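Local atomic coordinates of MexT protein (Pseudomonas aeruginosa, PDB entry 6L33), a protein that activates transcription of the MexEF-OprN efflux pump as a LysR-type regulator that probably binds DNA, represented by its regulatory domain alone. Residues 98-103 with 124-129; 105-110 with 135-140; 115-120 with 172-177. All coordinates share one frame; numbering follows the deposited sequence.

How the contacts relate
Contact 2 is buried, whereas contacts 1 and 3 lie near the surface. All three belong to the half of the regulatory domain built on the sheet of strands 103-107 and 129-134. Contacts 1 and 2 sit at the two ends of that strand pair, with centres about 19 Å apart. Contact 3 uses helix 116-123, which links these two strands in the chain. Contact 1 joins backbones through water, contact 2 is apolar packing with aromatic rings, and contact 3 mixes apolar and water-mediated touches. R128 of contact 1 reaches D118 of contact 3 in a salt bridge, and the centres of contacts 1 and 3 are about 10 Å apart.

Contact 1: residues 98-103 with 124-129; sequences DYCARP and FGRKRK
Just after G125, the C-prime residue of the Schellman motif ending the preceding helix, R126 lays its side chain beside C100. CB of R126 lies 4.0 Å from C100 SG, and NE and NH2 come about as near to the sulfur. The chain of R126 is bent at chi2 and chi3, and its NH2 forms a salt bridge with D97, on the same helix as C100. K127 contributes its backbone: its O is 3.5 Å from C100 SG. R128 crosses Y99 obliquely. Its CG stands between the backbone N and the carbonyl carbon (chi1 66°), and the chain is extended from there to NE. NH1 of R128 comes within 3.2 Å of Y99 OH. The guanidinium and ring planes are nearly parallel (12°), but NH1 lies near the hydroxyl and the groups do not stack. The stronger polar partners of this pair lie elsewhere: R128 NE forms a salt bridge with D118, and Y99 OH is hydrogen-bonded to T152. K129 closes the segment. Its O receives a CA-H...O contact from P103 CA at 3.5 Å. A water bridges the two backbones: it accepts from K129 N at 2.9 Å and donates to C100 O and R102 O, both at 2.6 Å. The helix end and the segment 124-129 are thus joined by one water, which satisfies two carbonyls and an amide. The two arginines are each tied to an aspartate outside these segments, which probably balances their charge while R126 packs on C100 and the NH1 of R128 lies beside Y99 OH.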
loop_
_atom_site.group_PDB
_atom_site.type_symbol
_atom_site.label_atom_id
_atom_site.label_comp_id
_atom_site.label_asym_id
_atom_site.label_seq_id
_atom_site.Cartn_x
_atom_site.Cartn_y
_atom_site.Cartn_z
ATOM N N ASP B 98 -24.909 -15.462 -9.990
ATOM C CA ASP B 98 -24.748 -14.084 -9.534
ATOM C C ASP B 98 -23.289 -13.657 -9.589
ATOM O O ASP B 98 -22.969 -12.549 -10.035
ATOM C CB ASP B 98 -25.268 -13.921 -8.103
ATOM C CG ASP B 98 -26.735 -14.265 -7.957
ATOM O OD1 ASP B 98 -27.470 -14.230 -8.967
ATOM O OD2 ASP B 98 -27.155 -14.561 -6.817
ATOM N N TYR B 99 -22.392 -14.530 -9.129
ATOM C CA TYR B 99 -20.973 -14.198 -9.069
ATOM C C TYR B 99 -20.422 -13.895 -10.455
ATOM O O TYR B 99 -19.733 -12.889 -10.659
ATOM C CB TYR B 99 -20.213 -15.355 -8.420
ATOM C CG TYR B 99 -18.749 -15.092 -8.178
ATOM C CD1 TYR B 99 -18.317 -14.517 -6.991
ATOM C CD2 TYR B 99 -17.797 -15.428 -9.131
ATOM C CE1 TYR B 99 -16.977 -14.280 -6.763
ATOM C CE2 TYR B 99 -16.456 -15.191 -8.913
ATOM C CZ TYR B 99 -16.051 -14.617 -7.727
ATOM O OH TYR B 99 -14.713 -14.387 -7.505
ATOM N N CYS B 100 -20.732 -14.755 -11.426
ATOM C CA CYS B 100 -20.199 -14.601 -12.773
ATOM C C CYS B 100 -20.795 -13.407 -13.505
ATOM O O CYS B 100 -20.197 -12.932 -14.477
ATOM C CB CYS B 100 -20.454 -15.880 -13.570
ATOM S SG CYS B 100 -19.283 -17.205 -13.197
ATOM N N ALA B 101 -21.958 -12.915 -13.071
ATOM C CA ALA B 101 -22.620 -11.810 -13.749
ATOM C C ALA B 101 -22.237 -10.446 -13.194
ATOM O O ALA B 101 -22.393 -9.440 -13.895
ATOM C CB ALA B 101 -24.142 -11.973 -13.667
ATOM N N ARG B 102 -21.749 -10.381 -11.977
ATOM C CA ARG B 102 -21.434 -9.083 -11.406
ATOM C C ARG B 102 -20.006 -8.680 -11.749
ATOM O O ARG B 102 -19.194 -9.519 -12.148
ATOM C CB ARG B 102 -21.655 -9.123 -9.896
ATOM C CG ARG B 102 -23.138 -9.059 -9.554
ATOM C CD ARG B 102 -23.423 -9.235 -8.081
ATOM N NE ARG B 102 -22.849 -8.162 -7.279
ATOM C CZ ARG B 102 -23.293 -7.819 -6.075
ATOM N NH1 ARG B 102 -22.709 -6.833 -5.411
ATOM N NH2 ARG B 102 -24.325 -8.459 -5.540
ATOM N N PRO B 103 -19.679 -7.392 -11.660
ATOM C CA PRO B 103 -18.301 -6.962 -11.916
ATOM C C PRO B 103 -17.410 -7.211 -10.712
ATOM O O PRO B 103 -17.861 -7.249 -9.565
ATOM C CB PRO B 103 -18.449 -5.462 -12.195
ATOM C CG PRO B 103 -19.637 -5.064 -11.388
ATOM C CD PRO B 103 -20.579 -6.244 -11.433
ATOM N N PHE B 124 -14.318 -24.789 -16.004
ATOM C CA PHE B 124 -15.708 -25.196 -16.125
ATOM C C PHE B 124 -16.457 -24.414 -17.193
ATOM O O PHE B 124 -17.691 -24.451 -17.224
ATOM C CB PHE B 124 -16.406 -25.054 -14.775
ATOM C CG PHE B 124 -15.840 -25.951 -13.709
ATOM C CD1 PHE B 124 -16.320 -27.238 -13.547
ATOM C CD2 PHE B 124 -14.824 -25.511 -12.879
ATOM C CE1 PHE B 124 -15.803 -28.070 -12.573
ATOM C CE2 PHE B 124 -14.300 -26.339 -11.903
ATOM C CZ PHE B 124 -14.792 -27.620 -11.749
ATOM N N GLY B 125 -15.741 -23.709 -18.068
ATOM C CA GLY B 125 -16.384 -22.962 -19.129
ATOM C C GLY B 125 -17.098 -21.706 -18.687
ATOM O O GLY B 125 -17.984 -21.230 -19.399
ATOM N N ARG B 126 -16.741 -21.158 -17.529
ATOM C CA ARG B 126 -17.335 -19.936 -17.012
ATOM C C ARG B 126 -16.302 -18.817 -16.988
ATOM O O ARG B 126 -15.091 -19.054 -17.031
ATOM C CB ARG B 126 -17.902 -20.150 -15.602
ATOM C CG ARG B 126 -18.927 -21.270 -15.496
ATOM C CD ARG B 126 -20.190 -20.947 -16.279
ATOM N NE ARG B 126 -21.024 -19.956 -15.606
ATOM C CZ ARG B 126 -21.964 -20.251 -14.713
ATOM N NH1 ARG B 126 -22.194 -21.513 -14.378
ATOM N NH2 ARG B 126 -22.676 -19.283 -14.155
ATOM N N LYS B 127 -16.796 -17.584 -16.906
ATOM C CA LYS B 127 -15.919 -16.424 -16.870
ATOM C C LYS B 127 -16.598 -15.298 -16.104
ATOM O O LYS B 127 -17.780 -15.369 -15.757
ATOM C CB LYS B 127 -15.533 -15.970 -18.284
ATOM C CG LYS B 127 -16.714 -15.750 -19.215
ATOM C CD LYS B 127 -16.242 -15.477 -20.638
ATOM C CE LYS B 127 -17.414 -15.232 -21.577
ATOM N NZ LYS B 127 -18.171 -14.000 -21.219
ATOM N N ARG B 128 -15.822 -14.250 -15.844
ATOM C CA ARG B 128 -16.285 -13.077 -15.120
ATOM C C ARG B 128 -15.612 -11.851 -15.716
ATOM O O ARG B 128 -14.611 -11.955 -16.430
ATOM C CB ARG B 128 -15.974 -13.184 -13.621
ATOM C CG ARG B 128 -14.481 -13.173 -13.329
ATOM C CD ARG B 128 -14.165 -13.178 -11.843
ATOM N NE ARG B 128 -12.729 -13.031 -11.612
ATOM C CZ ARG B 128 -12.182 -12.738 -10.437
ATOM N NH1 ARG B 128 -12.947 -12.561 -9.368
ATOM N NH2 ARG B 128 -10.865 -12.623 -10.329
ATOM N N LYS B 129 -16.167 -10.680 -15.416
ATOM C CA LYS B 129 -15.625 -9.415 -15.897
ATOM C C LYS B 129 -14.975 -8.679 -14.734
ATOM O O LYS B 129 -15.647 -8.334 -13.757
ATOM C CB LYS B 129 -16.711 -8.557 -16.547
ATOM C CG LYS B 129 -16.192 -7.264 -17.174
ATOM C CD LYS B 129 -14.979 -7.517 -18.066
ATOM C CE LYS B 129 -15.152 -6.901 -19.446
ATOM N NZ LYS B 129 -13.919 -6.196 -19.895
HETATM O O HOH W 1 -18.947 -10.642 -14.524
#

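Contact 2: residues 105-110 with 135-140; sequences ALVSFA and PQFNGL
V107 faces the loop 135-140 from the end of strand 103-107. Its CB lies 3.9 Å from F137 CE1, and the two methyls beyond it divide the work. CG1, anti to the backbone N (chi1 -176°), stands over one face of the F137 ring in a CH-pi contact. It is 4.0 Å from the ring centroid, 15° off the normal and offset toward the rim. The same methyl also touches Q136 O at 3.8 Å. CG2 meets CD1 and CE1 of F137 and then reaches L140 CD2 at 4.1 Å. A105 CB adds a looser touch to L140 CD1. Beyond the strand, F109 brings its ring to P135 and F137. P135 O lies at the ring edge, 3.4 Å from F109 CD1. F137 CE2 lies near the ring plane further round the rim, 4.1 Å from F109 CZ. The backbones meet where P135 CA makes a CA-H...O contact with S108 O at 3.5 Å. F137 to L140 form a type II turn, with L140 N bonded to F137 O. P135 and Q136 also pack on E19 of the second subunit. The fold is of the periplasmic-binding-protein type. The loops after parallel strands 103-107 and 129-134 pack together and face the other half, where D16 accepts from the amides of F137 and N138 and Y46 meets F109, probably at the cleft where LysR domains usually bind their effectors.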
loop_
_atom_site.group_PDB
_atom_site.type_symbol
_atom_site.label_atom_id
_atom_site.label_comp_id
_atom_site.label_asym_id
_atom_site.label_seq_id
_atom_site.Cartn_x
_atom_site.Cartn_y
_atom_site.Cartn_z
ATOM N N ALA B 105 -13.542 -6.765 -8.577
ATOM C CA ALA B 105 -12.294 -6.093 -8.248
ATOM C C ALA B 105 -11.264 -7.158 -7.911
ATOM O O ALA B 105 -11.546 -8.078 -7.136
ATOM C CB ALA B 105 -12.471 -5.129 -7.074
ATOM N N LEU B 106 -10.081 -7.039 -8.502
ATOM C CA LEU B 106 -9.020 -8.022 -8.346
ATOM C C LEU B 106 -7.845 -7.383 -7.622
ATOM O O LEU B 106 -7.384 -6.308 -8.013
ATOM C CB LEU B 106 -8.576 -8.555 -9.710
ATOM C CG LEU B 106 -7.481 -9.621 -9.734
ATOM C CD1 LEU B 106 -7.991 -10.917 -9.132
ATOM C CD2 LEU B 106 -6.988 -9.842 -11.159
ATOM N N VAL B 107 -7.370 -8.037 -6.563
ATOM C CA VAL B 107 -6.116 -7.637 -5.932
ATOM C C VAL B 107 -4.998 -8.276 -6.751
ATOM O O VAL B 107 -4.675 -9.453 -6.576
ATOM C CB VAL B 107 -6.048 -8.041 -4.458
ATOM C CG1 VAL B 107 -4.764 -7.502 -3.826
ATOM C CG2 VAL B 107 -7.267 -7.525 -3.713
ATOM N N SER B 108 -4.427 -7.504 -7.669
ATOM C CA SER B 108 -3.383 -7.971 -8.570
ATOM C C SER B 108 -2.125 -7.169 -8.287
ATOM O O SER B 108 -2.140 -5.936 -8.368
ATOM C CB SER B 108 -3.813 -7.816 -10.031
ATOM O OG SER B 108 -2.720 -8.010 -10.911
ATOM N N PHE B 109 -1.044 -7.864 -7.953
ATOM C CA PHE B 109 0.184 -7.213 -7.523
ATOM C C PHE B 109 1.086 -6.814 -8.683
ATOM O O PHE B 109 2.109 -6.157 -8.455
ATOM C CB PHE B 109 0.930 -8.126 -6.548
ATOM C CG PHE B 109 0.096 -8.539 -5.366
ATOM C CD1 PHE B 109 -0.275 -7.608 -4.409
ATOM C CD2 PHE B 109 -0.343 -9.844 -5.229
ATOM C CE1 PHE B 109 -1.051 -7.976 -3.327
ATOM C CE2 PHE B 109 -1.118 -10.221 -4.148
ATOM C CZ PHE B 109 -1.474 -9.286 -3.195
ATOM N N ALA B 110 0.726 -7.174 -9.920
ATOM C CA ALA B 110 1.548 -6.821 -11.070
ATOM C C ALA B 110 0.722 -6.347 -12.262
ATOM O O ALA B 110 1.215 -6.376 -13.393
ATOM C CB ALA B 110 2.426 -8.003 -11.495
ATOM N N PRO B 135 -3.458 -2.844 -6.281
ATOM C CA PRO B 135 -2.240 -3.541 -5.841
ATOM C C PRO B 135 -2.184 -3.896 -4.361
ATOM O O PRO B 135 -1.135 -4.362 -3.904
ATOM C CB PRO B 135 -1.147 -2.519 -6.182
ATOM C CG PRO B 135 -1.818 -1.193 -5.989
ATOM C CD PRO B 135 -3.275 -1.382 -6.335
ATOM N N GLN B 136 -3.261 -3.704 -3.603
ATOM C CA GLN B 136 -3.233 -3.969 -2.172
ATOM C C GLN B 136 -4.638 -4.285 -1.683
ATOM O O GLN B 136 -5.627 -4.103 -2.398
ATOM C CB GLN B 136 -2.664 -2.783 -1.393
ATOM C CG GLN B 136 -3.592 -1.586 -1.359
ATOM C CD GLN B 136 -2.887 -0.317 -0.938
ATOM O OE1 GLN B 136 -1.666 -0.213 -1.039
ATOM N NE2 GLN B 136 -3.653 0.657 -0.463
ATOM N N PHE B 137 -4.713 -4.743 -0.434
ATOM C CA PHE B 137 -5.974 -5.105 0.197
ATOM C C PHE B 137 -6.638 -3.919 0.890
ATOM O O PHE B 137 -7.836 -3.690 0.706
ATOM C CB PHE B 137 -5.750 -6.242 1.198
ATOM C CG PHE B 137 -5.458 -7.561 0.552
ATOM C CD1 PHE B 137 -6.440 -8.227 -0.163
ATOM C CD2 PHE B 137 -4.198 -8.133 0.645
ATOM C CE1 PHE B 137 -6.177 -9.442 -0.768
ATOM C CE2 PHE B 137 -3.929 -9.350 0.043
ATOM C CZ PHE B 137 -4.920 -10.005 -0.665
ATOM N N ASN B 138 -5.884 -3.161 1.685
ATOM C CA ASN B 138 -6.486 -2.093 2.470
ATOM C C ASN B 138 -7.038 -0.994 1.567
ATOM O O ASN B 138 -6.503 -0.712 0.491
ATOM C CB ASN B 138 -5.477 -1.508 3.461
ATOM C CG ASN B 138 -4.200 -1.029 2.795
ATOM O OD1 ASN B 138 -4.206 -0.065 2.031
ATOM N ND2 ASN B 138 -3.091 -1.693 3.099
ATOM N N GLY B 139 -8.131 -0.376 2.019
ATOM C CA GLY B 139 -8.840 0.612 1.235
ATOM C C GLY B 139 -9.835 0.047 0.247
ATOM O O GLY B 139 -10.579 0.822 -0.369
ATOM N N LEU B 140 -9.882 -1.276 0.082
ATOM C CA LEU B 140 -10.772 -1.885 -0.902
ATOM C C LEU B 140 -12.239 -1.597 -0.604
ATOM O O LEU B 140 -13.048 -1.481 -1.532
ATOM C CB LEU B 140 -10.524 -3.393 -0.950
ATOM C CG LEU B 140 -10.978 -4.167 -2.186
ATOM C CD1 LEU B 140 -10.447 -3.513 -3.446
ATOM C CD2 LEU B 140 -10.506 -5.611 -2.085
#

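Contact 3: residues 115-120 with 172-177; sequences GFVDEE and PPFETR. With SO4 (sulfate ion), chain G.
The F174 ring meets V117 CG1 at its edge, 3.8 Å from F174 CZ, with a water at the edge in the ring plane. F116 has R177 over one face of its ring, though R177 has two deposited conformers and this contact, seen in one of them, is tentative. In that conformer R177 CD makes a CH-pi contact, 4.1 Å from the ring centroid and 13° off the normal, offset toward the rim. R177 NH1 is then 3.7 Å from F116 CD1, with the guanidinium tilted 39° from the ring. T176 sits between these two aromatic contacts. Its OG1 is anti to the backbone N (chi1 -166°) and lies 3.5 Å from V117 CG2. E120 packs CG against E175 O, and the water joins the two by donating to E120 OE1 at 3.0 Å and to E175 O. At the helix start G115 is the N-cap, and its N bonds to D118 OD2. The amides of F116 and V117 hold a sulfate, F116 N donating to O1 at 3.0 Å and V117 N to O2; the ion probably comes from the crystallisation liquor. The contact lays the loop between strands 168-170 and 181-186 against the N-terminal part of helix 116-123. Y99 of helix 96-101 touches both V117 and F174, the latter ring edge to face, while T176 rests on P82 of strand 82-86.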
loop_
_atom_site.group_PDB
_atom_site.type_symbol
_atom_site.label_atom_id
_atom_site.label_comp_id
_atom_site.label_asym_id
_atom_site.label_seq_id
_atom_site.Cartn_x
_atom_site.Cartn_y
_atom_site.Cartn_z
ATOM N N GLY B 115 -6.936 -13.558 -12.688
ATOM C CA GLY B 115 -6.294 -14.202 -11.562
ATOM C C GLY B 115 -6.594 -15.682 -11.481
ATOM O O GLY B 115 -7.043 -16.290 -12.458
ATOM N N PHE B 116 -6.348 -16.272 -10.312
ATOM C CA PHE B 116 -6.583 -17.701 -10.143
ATOM C C PHE B 116 -8.066 -18.039 -10.197
ATOM O O PHE B 116 -8.434 -19.115 -10.680
ATOM C CB PHE B 116 -5.973 -18.172 -8.828
ATOM C CG PHE B 116 -4.471 -18.218 -8.843
ATOM C CD1 PHE B 116 -3.803 -19.176 -9.590
ATOM C CD2 PHE B 116 -3.727 -17.302 -8.117
ATOM C CE1 PHE B 116 -2.421 -19.221 -9.608
ATOM C CE2 PHE B 116 -2.346 -17.342 -8.133
ATOM C CZ PHE B 116 -1.692 -18.302 -8.879
ATOM N N VAL B 117 -8.924 -17.140 -9.712
ATOM C CA VAL B 117 -10.367 -17.345 -9.829
ATOM C C VAL B 117 -10.756 -17.512 -11.293
ATOM O O VAL B 117 -11.517 -18.415 -11.656
ATOM C CB VAL B 117 -11.128 -16.182 -9.168
ATOM C CG1 VAL B 117 -12.568 -16.134 -9.660
ATOM C CG2 VAL B 117 -11.076 -16.308 -7.650
ATOM N N ASP B 118 -10.227 -16.642 -12.157
ATOM C CA ASP B 118 -10.483 -16.760 -13.588
ATOM C C ASP B 118 -9.938 -18.070 -14.138
ATOM O O ASP B 118 -10.562 -18.699 -15.002
ATOM C CB ASP B 118 -9.866 -15.571 -14.320
ATOM C CG ASP B 118 -10.331 -14.243 -13.760
ATOM O OD1 ASP B 118 -11.472 -13.844 -14.066
ATOM O OD2 ASP B 118 -9.562 -13.605 -13.010
ATOM N N GLU B 119 -8.771 -18.495 -13.648
ATOM C CA GLU B 119 -8.210 -19.775 -14.063
ATOM C C GLU B 119 -9.129 -20.925 -13.671
ATOM O O GLU B 119 -9.350 -21.850 -14.461
ATOM C CB GLU B 119 -6.820 -19.946 -13.446
ATOM C CG GLU B 119 -6.096 -21.229 -13.815
ATOM C CD GLU B 119 -4.719 -21.318 -13.176
ATOM O OE1 GLU B 119 -3.997 -20.298 -13.173
ATOM O OE2 GLU B 119 -4.361 -22.403 -12.672
ATOM N N GLU B 120 -9.698 -20.869 -12.464
ATOM C CA GLU B 120 -10.580 -21.939 -12.010
ATOM C C GLU B 120 -11.915 -21.920 -12.747
ATOM O O GLU B 120 -12.434 -22.978 -13.123
ATOM C CB GLU B 120 -10.794 -21.830 -10.500
ATOM C CG GLU B 120 -11.641 -22.947 -9.904
ATOM C CD GLU B 120 -10.981 -24.316 -9.986
ATOM O OE1 GLU B 120 -11.684 -25.325 -9.762
ATOM O OE2 GLU B 120 -9.764 -24.389 -10.266
ATOM N N PRO B 172 -17.342 -18.361 -0.947
ATOM C CA PRO B 172 -17.631 -18.305 -2.380
ATOM C C PRO B 172 -18.495 -19.475 -2.808
ATOM O O PRO B 172 -18.479 -20.543 -2.171
ATOM C CB PRO B 172 -16.234 -18.375 -3.028
ATOM C CG PRO B 172 -15.264 -18.081 -1.922
ATOM C CD PRO B 172 -15.913 -18.580 -0.674
ATOM N N PRO B 173 -19.267 -19.327 -3.899
ATOM C CA PRO B 173 -20.113 -20.434 -4.367
ATOM C C PRO B 173 -19.343 -21.447 -5.197
ATOM O O PRO B 173 -19.925 -22.182 -6.000
ATOM C CB PRO B 173 -21.179 -19.718 -5.202
ATOM C CG PRO B 173 -20.453 -18.549 -5.774
ATOM C CD PRO B 173 -19.429 -18.120 -4.732
ATOM N N PHE B 174 -18.027 -21.482 -5.010
ATOM C CA PHE B 174 -17.141 -22.406 -5.705
ATOM C C PHE B 174 -15.811 -22.401 -4.965
ATOM O O PHE B 174 -15.585 -21.592 -4.060
ATOM C CB PHE B 174 -16.963 -22.029 -7.179
ATOM C CG PHE B 174 -16.337 -20.679 -7.391
ATOM C CD1 PHE B 174 -17.104 -19.526 -7.344
ATOM C CD2 PHE B 174 -14.979 -20.563 -7.644
ATOM C CE1 PHE B 174 -16.529 -18.284 -7.538
ATOM C CE2 PHE B 174 -14.398 -19.325 -7.841
ATOM C CZ PHE B 174 -15.173 -18.184 -7.787
ATOM N N GLU B 175 -14.928 -23.311 -5.362
ATOM C CA GLU B 175 -13.649 -23.499 -4.694
ATOM C C GLU B 175 -12.532 -22.840 -5.490
ATOM O O GLU B 175 -12.424 -23.048 -6.703
ATOM C CB GLU B 175 -13.348 -24.985 -4.510
ATOM C CG GLU B 175 -12.267 -25.252 -3.495
ATOM C CD GLU B 175 -12.693 -24.851 -2.101
ATOM O OE1 GLU B 175 -13.286 -25.696 -1.400
ATOM O OE2 GLU B 175 -12.445 -23.688 -1.711
ATOM N N THR B 176 -11.691 -22.067 -4.807
ATOM C CA THR B 176 -10.559 -21.419 -5.452
ATOM C C THR B 176 -9.375 -21.388 -4.494
ATOM O O THR B 176 -9.490 -21.720 -3.311
ATOM C CB THR B 176 -10.925 -20.010 -5.940
ATOM O OG1 THR B 176 -9.922 -19.542 -6.851
ATOM C CG2 THR B 176 -11.052 -19.043 -4.770
ATOM N N ARG B 177 -8.223 -20.986 -5.025
ATOM C CA ARG B 177 -6.977 -20.971 -4.271
ATOM C C ARG B 177 -7.013 -19.916 -3.169
ATOM O O ARG B 177 -7.695 -18.893 -3.281
ATOM C CB ARG B 177 -5.805 -20.680 -5.211
ATOM C CG ARG B 177 -4.711 -21.730 -5.243
ATOM C CD ARG B 177 -3.610 -21.315 -6.212
ATOM N NE ARG B 177 -2.822 -22.451 -6.682
ATOM C CZ ARG B 177 -3.058 -23.108 -7.813
ATOM N NH1 ARG B 177 -4.067 -22.745 -8.596
ATOM N NH2 ARG B 177 -2.288 -24.129 -8.161
HETATM S S SO4 G . -7.149 -14.255 -7.299
HETATM O O1 SO4 G . -5.861 -14.402 -7.973
HETATM O O2 SO4 G . -8.227 -14.349 -8.280
HETATM O O3 SO4 G . -7.296 -15.308 -6.300
HETATM O O4 SO4 G . -7.205 -12.953 -6.642
HETATM O O HOH W 2 -14.037 -24.237 -8.204
#